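Local coordinates for protein mannitol dehydrogenase (Helicobacter pylori, PDB 3TWO) that probably catalyses the NADP(H)-dependent interconversion of cinnamyl alcohols and cinnamaldehydes as a zinc-containing member of the alcohol dehydrogenase family, at residues T244-L248 against K249-K253. Sequence-based numbering, arbitrary orientation.
Sequences THYDL and KDYLK. With NDP (NADPH dihydro-nicotinamide-adenine-dinucleotide phosphate), chain F.
Asp247 OD2 is gripped twice by one residue, taking the backbone N of Lys249 on one face of the carboxylate and its side-chain NZ on the other. The first bond makes Asp247 the N-cap of helix 248-252, which follows strand 235-240 in the Rossmann-type coenzyme domain. Lys249 N lies 2.8 Å from Asp247 OD2 and 51° above the carboxylate plane, whereas the salt-bridging Lys249 NZ, 3.1 Å from the same OD2, comes in on the syn side; its bond to OD1 is weak. The lysine can double back because its chain is bent at both chi3 and chi4. Such a cap, together with the ammonium group, would be expected to stabilise the ionised aspartate, even with Asp250 OD1 4.2 Å from Asp247 OD1.

The turn is closed by Asp250 N to Asp247 O, and Leu252 N to Leu248 O (3.0 Å, 168° at the hydrogen) continues it as a helical bond. Beside the cap the side chains of Tyr246 and Tyr251 cross at about a right angle, an apolar contact with Tyr246 CE1 3.9 Å from Tyr251 CD1, while Tyr246 OH is hydrogen-bonded to Ser240 OG and Phe206 packs edge-to-face with Tyr251. Leu248 also packs on Val277 of the second subunit. At the coenzyme end of residues 244-248, Thr244 OG1 donates a hydrogen bond to adenine N7A of NADPH at 2.9 Å.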
ATOM      1  N   THR B 244      18.878  -0.121  -2.891  1.00 27.47           N
ATOM      2  CA  THR B 244      19.396  -1.481  -3.087  1.00 28.05           C
ATOM      3  C   THR B 244      18.280  -2.505  -2.634  1.00 28.96           C
ATOM      4  O   THR B 244      17.191  -2.116  -2.171  1.00 27.59           O
ATOM      5  CB  THR B 244      20.709  -1.773  -2.250  1.00 29.27           C
ATOM      6  OG1 THR B 244      20.388  -1.727  -0.855  1.00 29.66           O
ATOM      7  CG2 THR B 244      21.886  -0.756  -2.542  1.00 25.51           C
ATOM      8  N   HIS B 245      18.566  -3.800  -2.776  1.00 28.71           N
ATOM      9  CA  HIS B 245      17.596  -4.831  -2.424  1.00 29.52           C
ATOM     10  C   HIS B 245      17.277  -4.807  -0.920  1.00 29.19           C
ATOM     11  O   HIS B 245      18.192  -4.654  -0.086  1.00 27.83           O
ATOM     12  CB  HIS B 245      18.138  -6.236  -2.792  1.00 29.80           C
ATOM     13  CG  HIS B 245      17.232  -7.344  -2.357  1.00 33.42           C
ATOM     14  ND1 HIS B 245      17.540  -8.198  -1.315  1.00 35.60           N
ATOM     15  CD2 HIS B 245      16.010  -7.723  -2.805  1.00 34.82           C
ATOM     16  CE1 HIS B 245      16.553  -9.062  -1.141  1.00 33.98           C
ATOM     17  NE2 HIS B 245      15.621  -8.809  -2.043  1.00 37.30           N
ATOM     18  N   TYR B 246      15.987  -4.964  -0.596  1.00 28.00           N
ATOM     19  CA  TYR B 246      15.547  -5.137   0.764  1.00 27.89           C
ATOM     20  C   TYR B 246      14.153  -5.740   0.772  1.00 27.25           C
ATOM     21  O   TYR B 246      13.553  -5.958  -0.274  1.00 27.77           O
ATOM     22  CB  TYR B 246      15.587  -3.820   1.551  1.00 27.85           C
ATOM     23  CG  TYR B 246      14.572  -2.766   1.159  1.00 27.77           C
ATOM     24  CD1 TYR B 246      13.548  -2.396   2.039  1.00 26.36           C
ATOM     25  CD2 TYR B 246      14.669  -2.095  -0.076  1.00 27.98           C
ATOM     26  CE1 TYR B 246      12.639  -1.390   1.715  1.00 27.64           C
ATOM     27  CE2 TYR B 246      13.752  -1.058  -0.422  1.00 25.54           C
ATOM     28  CZ  TYR B 246      12.755  -0.702   0.485  1.00 27.47           C
ATOM     29  OH  TYR B 246      11.847   0.310   0.146  1.00 26.15           O
ATOM     30  N   ASP B 247      13.646  -6.000   1.955  1.00 26.25           N
ATOM     31  CA  ASP B 247      12.359  -6.631   2.098  1.00 26.93           C
ATOM     32  C   ASP B 247      11.419  -5.564   2.663  1.00 26.29           C
ATOM     33  O   ASP B 247      11.600  -5.120   3.795  1.00 25.13           O
ATOM     34  CB  ASP B 247      12.494  -7.870   3.017  1.00 27.80           C
ATOM     35  CG  ASP B 247      11.153  -8.535   3.308  1.00 28.89           C
ATOM     36  OD1 ASP B 247      11.132  -9.589   3.966  1.00 32.25           O
ATOM     37  OD2 ASP B 247      10.105  -8.031   2.871  1.00 28.35           O
ATOM     38  N   LEU B 248      10.442  -5.123   1.861  1.00 24.56           N
ATOM     39  CA  LEU B 248       9.474  -4.158   2.359  1.00 24.71           C
ATOM     40  C   LEU B 248       8.823  -4.629   3.706  1.00 25.15           C
ATOM     41  O   LEU B 248       8.452  -3.789   4.511  1.00 25.15           O
ATOM     42  CB  LEU B 248       8.356  -3.865   1.287  1.00 23.64           C
ATOM     43  CG  LEU B 248       8.768  -3.009   0.120  1.00 23.96           C
ATOM     44  CD1 LEU B 248       7.814  -3.184  -1.106  1.00 23.80           C
ATOM     45  CD2 LEU B 248       8.942  -1.523   0.540  1.00 20.08           C
ATOM     46  N   LYS B 249       8.628  -5.944   3.925  1.00 24.64           N
ATOM     47  CA  LYS B 249       7.957  -6.373   5.164  1.00 25.70           C
ATOM     48  C   LYS B 249       8.668  -5.950   6.423  1.00 24.80           C
ATOM     49  O   LYS B 249       8.020  -5.691   7.418  1.00 23.70           O
ATOM     50  CB  LYS B 249       7.689  -7.898   5.250  1.00 25.30           C
ATOM     51  CG  LYS B 249       6.706  -8.373   4.166  1.00 27.17           C
ATOM     52  CD  LYS B 249       6.533  -9.932   4.162  1.00 28.27           C
ATOM     53  CE  LYS B 249       7.846 -10.711   4.106  1.00 27.75           C
ATOM     54  NZ  LYS B 249       8.452 -10.618   2.701  1.00 28.16           N
ATOM     55  N   ASP B 250      10.000  -5.877   6.370  1.00 25.85           N
ATOM     56  CA  ASP B 250      10.814  -5.526   7.540  1.00 26.93           C
ATOM     57  C   ASP B 250      10.467  -4.135   8.031  1.00 26.25           C
ATOM     58  O   ASP B 250      10.623  -3.883   9.208  1.00 27.36           O
ATOM     59  CB  ASP B 250      12.297  -5.545   7.167  1.00 27.53           C
ATOM     60  CG  ASP B 250      12.816  -6.927   7.008  1.00 27.92           C
ATOM     61  OD1 ASP B 250      12.275  -7.868   7.616  1.00 30.19           O
ATOM     62  OD2 ASP B 250      13.789  -7.061   6.279  1.00 30.65           O
ATOM     63  N   TYR B 251      10.075  -3.247   7.114  1.00 25.95           N
ATOM     64  CA  TYR B 251       9.580  -1.875   7.446  1.00 26.18           C
ATOM     65  C   TYR B 251       8.100  -1.797   7.717  1.00 26.62           C
ATOM     66  O   TYR B 251       7.704  -1.118   8.658  1.00 26.04           O
ATOM     67  CB  TYR B 251       9.976  -0.827   6.403  1.00 24.36           C
ATOM     68  CG  TYR B 251      11.483  -0.633   6.487  1.00 26.43           C
ATOM     69  CD1 TYR B 251      12.362  -1.325   5.617  1.00 26.15           C
ATOM     70  CD2 TYR B 251      12.046   0.152   7.529  1.00 25.02           C
ATOM     71  CE1 TYR B 251      13.783  -1.180   5.751  1.00 24.35           C
ATOM     72  CE2 TYR B 251      13.466   0.294   7.689  1.00 22.34           C
ATOM     73  CZ  TYR B 251      14.306  -0.341   6.788  1.00 26.33           C
ATOM     74  OH  TYR B 251      15.679  -0.197   6.981  1.00 27.77           O
ATOM     75  N   LEU B 252       7.288  -2.469   6.894  1.00 26.90           N
ATOM     76  CA  LEU B 252       5.847  -2.396   7.054  1.00 26.66           C
ATOM     77  C   LEU B 252       5.450  -2.903   8.440  1.00 27.36           C
ATOM     78  O   LEU B 252       4.621  -2.308   9.111  1.00 27.12           O
ATOM     79  CB  LEU B 252       5.113  -3.165   5.920  1.00 26.54           C
ATOM     80  CG  LEU B 252       3.578  -3.267   5.961  1.00 27.12           C
ATOM     81  CD1 LEU B 252       2.922  -1.861   5.840  1.00 24.70           C
ATOM     82  CD2 LEU B 252       3.025  -4.138   4.853  1.00 25.40           C
ATOM     83  N   LYS B 253       6.066  -3.978   8.896  1.00 27.98           N
ATOM     84  CA  LYS B 253       5.773  -4.478  10.234  1.00 29.99           C
ATOM     85  C   LYS B 253       6.120  -3.456  11.351  1.00 30.05           C
ATOM     86  O   LYS B 253       5.648  -3.616  12.447  1.00 30.05           O
ATOM     87  CB  LYS B 253       6.499  -5.783  10.532  1.00 30.95           C
ATOM     88  CG  LYS B 253       8.022  -5.615  10.540  1.00 32.61           C
ATOM     89  CD  LYS B 253       8.655  -6.378  11.692  1.00 41.22           C
ATOM     90  CE  LYS B 253       8.763  -7.876  11.491  1.00 42.35           C
ATOM     91  NZ  LYS B 253       8.660  -8.241  10.058  1.00 46.85           N
TER
HETATM   92  PA  NDP F 602      22.085   8.021  -2.239  1.00 22.95           P
HETATM   93  O1A NDP F 602      22.940   6.830  -2.364  1.00 23.98           O
HETATM   94  O2A NDP F 602      22.443   9.343  -1.461  1.00 22.23           O
HETATM   95  O5B NDP F 602      21.541   7.490  -0.796  1.00 18.73           O
HETATM   96  C5B NDP F 602      21.087   6.050  -0.574  1.00 22.07           C
HETATM   97  C4B NDP F 602      21.301   5.718   0.898  1.00 24.96           C
HETATM   98  O4B NDP F 602      20.684   4.450   1.373  1.00 25.16           O
HETATM   99  C3B NDP F 602      22.820   5.627   1.171  1.00 23.70           C
HETATM  100  O3B NDP F 602      23.098   6.408   2.394  1.00 23.91           O
HETATM  101  C2B NDP F 602      23.026   4.108   1.416  1.00 22.89           C
HETATM  102  O2B NDP F 602      24.118   3.994   2.348  1.00 25.27           O
HETATM  103  C1B NDP F 602      21.722   3.717   2.150  1.00 23.88           C
HETATM  104  N9A NDP F 602      21.304   2.317   1.905  1.00 24.84           N
HETATM  105  C8A NDP F 602      21.539   1.617   0.771  1.00 22.01           C
HETATM  106  N7A NDP F 602      20.960   0.436   0.924  1.00 25.59           N
HETATM  107  C5A NDP F 602      20.375   0.388   2.117  1.00 21.63           C
HETATM  108  C6A NDP F 602      19.644  -0.579   2.784  1.00 24.86           C
HETATM  109  N6A NDP F 602      19.375  -1.822   2.256  1.00 25.24           N
HETATM  110  N1A NDP F 602      19.219  -0.265   4.002  1.00 23.55           N
HETATM  111  C2A NDP F 602      19.424   0.904   4.568  1.00 24.21           C
HETATM  112  N3A NDP F 602      20.100   1.845   3.954  1.00 24.17           N
HETATM  113  C4A NDP F 602      20.595   1.589   2.731  1.00 22.90           C
HETATM  114  O3  NDP F 602      20.623   7.936  -2.829  1.00 23.21           O
HETATM  115  PN  NDP F 602      19.646   9.096  -3.010  1.00 23.94           P
HETATM  116  O1N NDP F 602      19.175   9.638  -1.715  1.00 25.77           O
HETATM  117  O2N NDP F 602      20.042  10.146  -4.081  1.00 24.60           O
HETATM  118  O5D NDP F 602      18.451   8.339  -3.702  1.00 21.35           O
HETATM  119  C5D NDP F 602      17.942   7.084  -3.037  1.00 17.90           C
HETATM  120  C4D NDP F 602      16.912   6.337  -3.984  1.00 18.11           C
HETATM  121  O4D NDP F 602      15.866   7.315  -4.142  1.00 19.25           O
HETATM  122  C3D NDP F 602      17.424   5.984  -5.407  1.00 19.29           C
HETATM  123  O3D NDP F 602      16.887   4.684  -5.776  1.00 20.85           O
HETATM  124  C2D NDP F 602      16.847   7.153  -6.238  1.00 20.46           C
HETATM  125  O2D NDP F 602      16.629   6.753  -7.546  1.00 20.71           O
HETATM  126  C1D NDP F 602      15.478   7.334  -5.541  1.00 21.96           C
HETATM  127  N1N NDP F 602      14.779   8.622  -5.870  1.00 23.42           N
HETATM  128  C2N NDP F 602      13.384   8.580  -6.088  1.00 26.26           C
HETATM  129  C3N NDP F 602      12.683   9.735  -6.393  1.00 25.22           C
HETATM  130  C7N NDP F 602      11.164   9.663  -6.535  1.00 26.91           C
HETATM  131  O7N NDP F 602      10.522   8.736  -6.016  1.00 25.37           O
HETATM  132  N7N NDP F 602      10.599  10.770  -7.004  1.00 21.73           N
HETATM  133  C4N NDP F 602      13.384  10.957  -6.525  1.00 27.05           C
HETATM  134  C5N NDP F 602      14.784  11.025  -6.269  1.00 22.11           C
HETATM  135  C6N NDP F 602      15.484   9.878  -5.958  1.00 20.61           C
HETATM  136  P2B NDP F 602      25.251   2.923   2.219  1.00 24.32           P
HETATM  137  O1X NDP F 602      26.632   3.792   2.383  1.00 23.87           O
HETATM  138  O2X NDP F 602      25.024   1.835   3.175  1.00 23.96           O
HETATM  139  O3X NDP F 602      25.248   2.406   0.716  1.00 26.69           O